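Local coordinates for major capsid protein P2 (Pseudoalteromonas phage pm2, PDB 2VVF) that forms the outer protein shell of a lipid-containing marine bacteriophage as a homotrimeric, double jelly-roll major capsid protein, at residues 170-175 with 221-226. Sequence-based numbering, arbitrary orientation.
Sequences YRIAAI and IDFMLE
Phe223 CB points toward segment 170-175, and chi1 (-64°) sets CG anti to the carbonyl carbon, beside the backbone N; the ring beyond it meets Ile172 and Ile175, while a bend at chi3 (-45°) brings the Met224 methyl to Ala173. The Phe223 ring is touched at CE2 by two isoleucines: Ile175 CD1 lies in the ring plane at the edge, 3.8 Å from CE2, and Ile172 CG2 lies 4.0 Å from the same atom, the Ile172 and Phe223 side chains running side by side in one direction. Ile221 O sits above one ring face, displaced toward the rim. Met224 CE packs against Ala173 CB at 3.6 Å. The backbones pair antiparallel, Ile175 with Ile221 hydrogen-bonded and Ala174 with Asp222 non-hydrogen-bonded. Ile221 N gives a nearly straight bond to Ile175 O (2.8 Å, 168°), whereas Ile175 N approaches Ile221 O from above the carbonyl plane, at 3.1 Å. Both strands belong to an antiparallel sheet of the C-terminal jelly roll, one of two in this double jelly-roll subunit; strand 252-263 also pairs with strand 171-178. Strand 218-222 ends here, and one more backbone bond, Phe223 N to Ala173 O at 2.8 Å, links the chains just past the last bridge, Ala174 with Asp222. The chain then turns as an Asx turn: Asp222 OD1 accepts from Met224 N at 3.0 Å, on the anti side and somewhat out of the carboxylate plane. Asp222 OD2 forms a salt bridge with Arg71, so the two oxygens of this buried carboxylate have separate partners. Beyond the pair, Phe223 meets the Phe187 ring and packs on Met1 of a neighbouring subunit.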
# COMPACT_ATOMS: atom_id res chain seq x y z
N TYR A 170 -0.45 -15.74 -24.91
CA TYR A 170 -0.22 -15.77 -23.47
C TYR A 170 0.87 -14.79 -23.06
O TYR A 170 1.56 -14.23 -23.92
CB TYR A 170 0.15 -17.19 -23.02
CG TYR A 170 -1.02 -18.14 -23.00
CD1 TYR A 170 -1.55 -18.61 -21.81
CD2 TYR A 170 -1.61 -18.57 -24.19
CE1 TYR A 170 -2.62 -19.48 -21.79
CE2 TYR A 170 -2.68 -19.45 -24.18
CZ TYR A 170 -3.19 -19.90 -22.98
OH TYR A 170 -4.26 -20.76 -22.96
N ARG A 171 1.02 -14.59 -21.76
CA ARG A 171 2.04 -13.68 -21.24
C ARG A 171 2.86 -14.38 -20.17
O ARG A 171 2.48 -15.44 -19.68
CB ARG A 171 1.39 -12.44 -20.62
CG ARG A 171 0.53 -11.63 -21.57
CD ARG A 171 0.22 -10.27 -20.97
NE ARG A 171 -0.05 -9.25 -21.99
CZ ARG A 171 0.77 -8.25 -22.28
NH1 ARG A 171 1.92 -8.12 -21.63
NH2 ARG A 171 0.44 -7.38 -23.22
N ILE A 172 3.98 -13.77 -19.79
CA ILE A 172 4.83 -14.30 -18.74
C ILE A 172 4.99 -13.24 -17.66
O ILE A 172 5.56 -12.18 -17.90
CB ILE A 172 6.20 -14.75 -19.28
CG1 ILE A 172 6.02 -15.92 -20.25
CG2 ILE A 172 7.11 -15.15 -18.13
CD1 ILE A 172 7.32 -16.37 -20.90
N ALA A 173 4.44 -13.52 -16.49
CA ALA A 173 4.50 -12.58 -15.37
C ALA A 173 5.88 -12.60 -14.73
O ALA A 173 6.43 -11.55 -14.39
CB ALA A 173 3.43 -12.91 -14.34
N ALA A 174 6.44 -13.79 -14.56
CA ALA A 174 7.75 -13.93 -13.95
C ALA A 174 8.40 -15.28 -14.21
O ALA A 174 7.73 -16.23 -14.62
CB ALA A 174 7.66 -13.67 -12.45
N ILE A 175 9.70 -15.36 -13.96
CA ILE A 175 10.46 -16.59 -14.12
C ILE A 175 11.32 -16.76 -12.88
O ILE A 175 12.06 -15.85 -12.50
CB ILE A 175 11.31 -16.58 -15.39
CG1 ILE A 175 10.42 -16.47 -16.64
CG2 ILE A 175 12.19 -17.82 -15.47
CD1 ILE A 175 11.17 -16.02 -17.88
N ILE A 221 12.94 -13.25 -11.94
CA ILE A 221 12.86 -12.24 -13.00
C ILE A 221 11.41 -11.78 -13.07
O ILE A 221 10.60 -12.35 -13.81
CB ILE A 221 13.34 -12.79 -14.35
CG1 ILE A 221 14.86 -13.00 -14.32
CG2 ILE A 221 12.95 -11.84 -15.48
CD1 ILE A 221 15.39 -13.69 -15.56
N ASP A 222 11.08 -10.79 -12.25
CA ASP A 222 9.72 -10.26 -12.17
C ASP A 222 9.44 -9.27 -13.29
O ASP A 222 10.08 -8.22 -13.38
CB ASP A 222 9.52 -9.57 -10.81
CG ASP A 222 8.09 -9.62 -10.34
OD1 ASP A 222 7.18 -9.55 -11.19
OD2 ASP A 222 7.87 -9.70 -9.11
N PHE A 223 8.48 -9.60 -14.14
CA PHE A 223 8.11 -8.74 -15.26
C PHE A 223 6.91 -7.86 -14.91
O PHE A 223 6.42 -7.11 -15.75
CB PHE A 223 7.78 -9.58 -16.50
CG PHE A 223 8.95 -10.35 -17.04
CD1 PHE A 223 10.05 -9.69 -17.58
CD2 PHE A 223 8.95 -11.74 -17.03
CE1 PHE A 223 11.12 -10.41 -18.09
CE2 PHE A 223 10.02 -12.45 -17.53
CZ PHE A 223 11.11 -11.79 -18.06
N MET A 224 6.45 -7.96 -13.67
CA MET A 224 5.30 -7.17 -13.21
C MET A 224 5.60 -6.49 -11.89
O MET A 224 4.74 -6.43 -11.00
CB MET A 224 4.07 -8.07 -13.07
CG MET A 224 3.50 -8.57 -14.39
SD MET A 224 1.80 -9.14 -14.23
CE MET A 224 1.91 -10.12 -12.73
N LEU A 225 6.82 -5.97 -11.75
CA LEU A 225 7.24 -5.31 -10.52
C LEU A 225 6.33 -4.15 -10.10
O LEU A 225 6.10 -3.93 -8.91
CB LEU A 225 8.70 -4.84 -10.64
CG LEU A 225 9.76 -5.94 -10.54
CD1 LEU A 225 11.10 -5.45 -11.06
CD2 LEU A 225 9.88 -6.44 -9.10
N GLU A 226 5.81 -3.42 -11.08
CA GLU A 226 4.93 -2.29 -10.80
C GLU A 226 3.48 -2.73 -10.56
O GLU A 226 2.65 -1.94 -10.11
CB GLU A 226 4.96 -1.29 -11.96
CG GLU A 226 6.28 -0.57 -12.13
CD GLU A 226 6.24 0.40 -13.29
OE1 GLU A 226 6.26 -0.06 -14.45
OE2 GLU A 226 6.15 1.62 -13.04